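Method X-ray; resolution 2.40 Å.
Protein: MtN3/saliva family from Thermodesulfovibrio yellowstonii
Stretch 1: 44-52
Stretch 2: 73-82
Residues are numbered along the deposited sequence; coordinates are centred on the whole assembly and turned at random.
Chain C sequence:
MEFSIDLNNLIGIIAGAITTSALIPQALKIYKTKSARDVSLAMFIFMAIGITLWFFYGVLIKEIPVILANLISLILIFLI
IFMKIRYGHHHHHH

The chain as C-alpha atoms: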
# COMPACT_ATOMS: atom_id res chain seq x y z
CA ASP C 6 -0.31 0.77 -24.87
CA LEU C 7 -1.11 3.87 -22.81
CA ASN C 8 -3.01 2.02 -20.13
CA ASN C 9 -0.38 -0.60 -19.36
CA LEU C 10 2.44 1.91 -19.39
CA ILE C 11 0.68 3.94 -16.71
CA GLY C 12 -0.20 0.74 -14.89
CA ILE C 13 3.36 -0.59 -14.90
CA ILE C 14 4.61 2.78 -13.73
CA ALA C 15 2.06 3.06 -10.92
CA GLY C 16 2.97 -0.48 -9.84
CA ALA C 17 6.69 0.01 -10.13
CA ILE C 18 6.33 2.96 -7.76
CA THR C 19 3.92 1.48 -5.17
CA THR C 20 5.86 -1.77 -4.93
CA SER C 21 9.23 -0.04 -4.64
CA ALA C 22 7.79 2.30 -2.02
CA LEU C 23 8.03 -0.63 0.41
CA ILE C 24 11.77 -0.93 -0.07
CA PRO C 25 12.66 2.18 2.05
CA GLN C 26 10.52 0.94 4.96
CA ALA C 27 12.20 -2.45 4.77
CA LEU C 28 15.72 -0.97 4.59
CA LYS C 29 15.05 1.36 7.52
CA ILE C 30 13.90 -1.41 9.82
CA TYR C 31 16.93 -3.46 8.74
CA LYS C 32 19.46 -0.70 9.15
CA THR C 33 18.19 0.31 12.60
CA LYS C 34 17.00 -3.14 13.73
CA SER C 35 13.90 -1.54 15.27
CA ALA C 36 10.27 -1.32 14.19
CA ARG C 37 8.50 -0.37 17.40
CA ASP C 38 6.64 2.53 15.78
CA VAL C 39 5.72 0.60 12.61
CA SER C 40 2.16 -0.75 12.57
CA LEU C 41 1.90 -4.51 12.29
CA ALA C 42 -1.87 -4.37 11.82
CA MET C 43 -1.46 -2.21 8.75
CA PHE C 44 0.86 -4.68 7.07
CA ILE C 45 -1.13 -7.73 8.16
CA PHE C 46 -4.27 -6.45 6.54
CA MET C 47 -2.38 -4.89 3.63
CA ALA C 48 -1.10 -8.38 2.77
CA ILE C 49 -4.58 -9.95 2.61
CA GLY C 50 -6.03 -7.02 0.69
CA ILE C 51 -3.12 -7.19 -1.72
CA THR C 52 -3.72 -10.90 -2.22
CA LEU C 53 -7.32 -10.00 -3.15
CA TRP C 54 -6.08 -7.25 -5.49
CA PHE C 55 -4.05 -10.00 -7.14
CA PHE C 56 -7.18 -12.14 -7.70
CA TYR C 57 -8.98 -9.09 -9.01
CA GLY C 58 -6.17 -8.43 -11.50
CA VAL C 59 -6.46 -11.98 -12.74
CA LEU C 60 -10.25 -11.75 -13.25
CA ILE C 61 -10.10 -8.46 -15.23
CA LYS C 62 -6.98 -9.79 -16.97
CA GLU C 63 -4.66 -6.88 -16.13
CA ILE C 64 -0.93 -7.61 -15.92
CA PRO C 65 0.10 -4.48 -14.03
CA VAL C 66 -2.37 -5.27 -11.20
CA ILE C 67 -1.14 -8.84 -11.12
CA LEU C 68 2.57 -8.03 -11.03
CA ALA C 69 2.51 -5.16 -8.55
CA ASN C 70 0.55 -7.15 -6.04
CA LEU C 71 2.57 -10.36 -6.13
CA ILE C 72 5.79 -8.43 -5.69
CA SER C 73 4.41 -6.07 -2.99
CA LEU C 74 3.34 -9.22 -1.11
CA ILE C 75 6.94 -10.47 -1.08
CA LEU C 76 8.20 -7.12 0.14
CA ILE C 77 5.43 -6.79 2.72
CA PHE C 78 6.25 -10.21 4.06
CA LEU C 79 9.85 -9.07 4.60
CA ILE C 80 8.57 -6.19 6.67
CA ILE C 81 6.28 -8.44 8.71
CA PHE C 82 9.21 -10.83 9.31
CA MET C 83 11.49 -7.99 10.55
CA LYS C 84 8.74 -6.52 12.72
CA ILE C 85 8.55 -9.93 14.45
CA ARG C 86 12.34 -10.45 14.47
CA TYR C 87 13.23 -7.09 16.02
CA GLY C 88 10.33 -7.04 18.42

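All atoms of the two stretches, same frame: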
# COMPACT_ATOMS: atom_id res chain seq x y z
N PHE C 44 0.24 -3.80 8.05
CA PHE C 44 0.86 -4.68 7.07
C PHE C 44 0.17 -6.03 7.02
O PHE C 44 0.08 -6.65 5.95
CB PHE C 44 2.34 -4.83 7.34
CG PHE C 44 3.15 -3.64 6.90
CD1 PHE C 44 3.41 -3.44 5.56
CD2 PHE C 44 3.59 -2.71 7.82
CE1 PHE C 44 4.13 -2.34 5.15
CE2 PHE C 44 4.31 -1.61 7.41
CZ PHE C 44 4.58 -1.42 6.07
N ILE C 45 -0.37 -6.49 8.15
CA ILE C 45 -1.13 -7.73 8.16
C ILE C 45 -2.28 -7.64 7.19
O ILE C 45 -2.42 -8.46 6.29
CB ILE C 45 -1.71 -8.04 9.54
CG1 ILE C 45 -0.63 -8.44 10.54
CG2 ILE C 45 -2.68 -9.18 9.46
CD1 ILE C 45 -1.23 -8.68 11.94
N PHE C 46 -3.11 -6.63 7.38
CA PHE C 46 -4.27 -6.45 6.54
C PHE C 46 -3.92 -6.01 5.12
O PHE C 46 -4.65 -6.31 4.19
CB PHE C 46 -5.23 -5.49 7.23
CG PHE C 46 -5.93 -6.11 8.41
CD1 PHE C 46 -6.95 -7.03 8.22
CD2 PHE C 46 -5.56 -5.80 9.70
CE1 PHE C 46 -7.58 -7.62 9.29
CE2 PHE C 46 -6.19 -6.38 10.78
CZ PHE C 46 -7.21 -7.29 10.57
N MET C 47 -2.82 -5.27 4.96
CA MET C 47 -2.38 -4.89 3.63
C MET C 47 -2.13 -6.17 2.82
O MET C 47 -2.59 -6.29 1.68
CB MET C 47 -1.09 -4.06 3.66
CG MET C 47 -1.28 -2.55 3.58
SD MET C 47 -2.45 -2.02 2.31
CE MET C 47 -1.59 -2.47 0.82
N ALA C 48 -1.43 -7.13 3.43
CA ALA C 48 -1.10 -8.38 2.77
C ALA C 48 -2.34 -9.10 2.24
O ALA C 48 -2.38 -9.47 1.06
CB ALA C 48 -0.34 -9.29 3.71
N ILE C 49 -3.35 -9.29 3.08
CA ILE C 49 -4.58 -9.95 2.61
C ILE C 49 -5.26 -9.17 1.50
O ILE C 49 -5.65 -9.76 0.49
CB ILE C 49 -5.60 -10.17 3.72
CG1 ILE C 49 -5.04 -11.12 4.77
CG2 ILE C 49 -6.86 -10.78 3.16
CD1 ILE C 49 -4.76 -10.41 6.00
N GLY C 50 -5.40 -7.86 1.69
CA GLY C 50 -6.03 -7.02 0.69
C GLY C 50 -5.30 -7.13 -0.63
O GLY C 50 -5.92 -7.35 -1.67
N ILE C 51 -3.98 -7.08 -0.56
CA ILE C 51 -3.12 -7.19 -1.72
C ILE C 51 -3.26 -8.54 -2.42
O ILE C 51 -3.24 -8.61 -3.65
CB ILE C 51 -1.65 -6.96 -1.33
CG1 ILE C 51 -1.41 -5.47 -1.14
CG2 ILE C 51 -0.69 -7.48 -2.40
CD1 ILE C 51 0.01 -5.14 -0.84
N THR C 52 -3.44 -9.60 -1.64
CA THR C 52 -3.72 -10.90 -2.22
C THR C 52 -5.06 -10.88 -2.98
O THR C 52 -5.19 -11.49 -4.04
CB THR C 52 -3.76 -12.00 -1.15
OG1 THR C 52 -5.12 -12.29 -0.84
N SER C 73 4.62 -6.78 -4.27
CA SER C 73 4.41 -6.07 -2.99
C SER C 73 4.26 -7.07 -1.83
O SER C 73 4.76 -6.84 -0.74
CB SER C 73 3.21 -5.14 -3.03
OG SER C 73 3.41 -4.10 -3.96
N LEU C 74 3.56 -8.17 -2.10
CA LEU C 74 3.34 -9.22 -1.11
C LEU C 74 4.66 -9.80 -0.59
O LEU C 74 4.79 -10.07 0.60
CB LEU C 74 2.47 -10.32 -1.72
CG LEU C 74 1.90 -11.35 -0.76
CD1 LEU C 74 1.16 -10.63 0.35
CD2 LEU C 74 0.98 -12.33 -1.50
N ILE C 75 5.61 -10.04 -1.48
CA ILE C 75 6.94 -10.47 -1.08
C ILE C 75 7.60 -9.44 -0.18
O ILE C 75 8.14 -9.78 0.87
CB ILE C 75 7.84 -10.74 -2.28
CG1 ILE C 75 7.40 -12.03 -2.98
CG2 ILE C 75 9.28 -10.93 -1.82
CD1 ILE C 75 7.17 -11.89 -4.46
N LEU C 76 7.55 -8.19 -0.61
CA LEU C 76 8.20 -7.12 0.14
C LEU C 76 7.51 -6.89 1.49
O LEU C 76 8.17 -6.67 2.51
CB LEU C 76 8.22 -5.84 -0.71
CG LEU C 76 9.05 -5.92 -2.00
CD1 LEU C 76 8.89 -4.65 -2.81
CD2 LEU C 76 10.53 -6.21 -1.74
N ILE C 77 6.18 -6.99 1.49
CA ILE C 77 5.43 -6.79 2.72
C ILE C 77 5.74 -7.89 3.71
O ILE C 77 5.91 -7.63 4.90
CB ILE C 77 3.93 -6.73 2.46
CG1 ILE C 77 3.56 -5.30 2.09
CG2 ILE C 77 3.14 -7.10 3.70
CD1 ILE C 77 2.10 -5.12 1.80
N PHE C 78 5.85 -9.11 3.20
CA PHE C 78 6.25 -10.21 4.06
C PHE C 78 7.62 -9.95 4.70
O PHE C 78 7.81 -10.28 5.87
CB PHE C 78 6.28 -11.52 3.30
CG PHE C 78 6.91 -12.61 4.07
CD1 PHE C 78 6.21 -13.24 5.09
CD2 PHE C 78 8.21 -12.99 3.82
CE1 PHE C 78 6.80 -14.24 5.82
CE2 PHE C 78 8.81 -13.99 4.55
CZ PHE C 78 8.10 -14.61 5.56
N LEU C 79 8.57 -9.39 3.96
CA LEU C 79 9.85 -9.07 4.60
C LEU C 79 9.64 -8.21 5.81
O LEU C 79 10.19 -8.48 6.87
CB LEU C 79 10.82 -8.34 3.67
CG LEU C 79 11.85 -9.18 2.95
CD1 LEU C 79 11.17 -10.19 2.08
CD2 LEU C 79 12.71 -8.24 2.14
N ILE C 80 8.83 -7.17 5.63
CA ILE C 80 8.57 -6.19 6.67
C ILE C 80 7.92 -6.85 7.87
O ILE C 80 8.32 -6.59 9.00
CB ILE C 80 7.70 -5.04 6.14
CG1 ILE C 80 8.53 -4.20 5.16
CG2 ILE C 80 7.20 -4.18 7.27
CD1 ILE C 80 7.71 -3.26 4.31
N ILE C 81 6.94 -7.72 7.62
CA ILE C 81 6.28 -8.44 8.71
C ILE C 81 7.31 -9.30 9.49
O ILE C 81 7.32 -9.32 10.72
CB ILE C 81 5.14 -9.35 8.19
CG1 ILE C 81 4.02 -8.48 7.61
CG2 ILE C 81 4.60 -10.25 9.29
CD1 ILE C 81 2.87 -9.28 7.00
N PHE C 82 8.17 -9.98 8.74
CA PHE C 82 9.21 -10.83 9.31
C PHE C 82 10.20 -10.03 10.20
O PHE C 82 10.61 -10.51 11.26
CB PHE C 82 9.93 -11.57 8.18
CG PHE C 82 11.01 -12.48 8.65
CD1 PHE C 82 12.30 -12.01 8.86
CD2 PHE C 82 10.75 -13.81 8.85
CE1 PHE C 82 13.30 -12.86 9.28
CE2 PHE C 82 11.75 -14.66 9.28
CZ PHE C 82 13.03 -14.18 9.49

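This is an essentially apolar packing of two nearly antiparallel helices, held together by interlocking side chains with no hydrogen bond between them. The axes run at 163° to one another and come within 9.8 Å at their closest, and the two stretches together bury 468 Å² of surface. Each helix satisfies its own backbone through i to i+4 hydrogen bonds, such as Ala-48 N to Phe-44 O at 3.0 Å and Ile-81 N to Ile-77 O at 2.9 Å, and no hydrogen bond crosses between the helices; side chains pack against one another and, in places, against carbonyl oxygens.

Ile-77 is the centre of the interface. Its CA-to-CB bond points toward the first helix, and its side chain enters a hole formed by Phe-44, Met-47, Ala-48 and Ile-51, one helical turn and the next. A branched side chain suits such a pocket because it fills width as well as depth: Ile-77 CG2 lies 3.8 Å from Phe-44 O and 4.1 Å from Ala-48 CB, while Ile-77 CD1 lies 3.8 Å from Met-47 CB and 3.4 Å from Ile-51 CD1. The last distance is short for two methyl carbons, and at 2.40 Å resolution it should not be pressed further.

Phe-44 covers the next turn. Its broad, flat ring offers different surfaces to different partners. Ile-80 CG2 sits over one face, 3.8 Å from the centroid of the Phe-44 ring and only 8° off the normal, a well-centred CH-pi contact; Ile-77 CG1 lies at the ring edge, 3.9 Å from Phe-44 CD1. Ile-81 starts sideways, but its end comes nearer, placing Ile-81 CG1 4.0 Å from Phe-44 CB and Ile-81 CD1 4.0 Å from Phe-44 O.

Ala-48 stands where the backbones draw close, its CA 6.0 Å from the CA of Leu-74. Its small methyl occupies little of that space, and Leu-74 reaches in with its longer side chain: Leu-74 CD1 lies 3.9 Å from Ala-48 CB and 3.8 Å from Ala-48 O. Farther along, the extended side chain of Ile-51 brings Ile-51 CD1 to 3.9 Å from Ser-73 CB, so the serine meets this helix through carbon, while its hydroxyl is hydrogen-bonded elsewhere in the structure.

Thr-52 likewise turns its polarity inward on its own helix, with Thr-52 OG1 donating to Ile-49 O at 2.9 Å. Phe-46, Ile-49, Ile-75, Phe-78, Leu-79 and Phe-82 are also hydrophobic, yet they are exposed and take no part in this contact, so hydrophobic character alone does not pick out the interface.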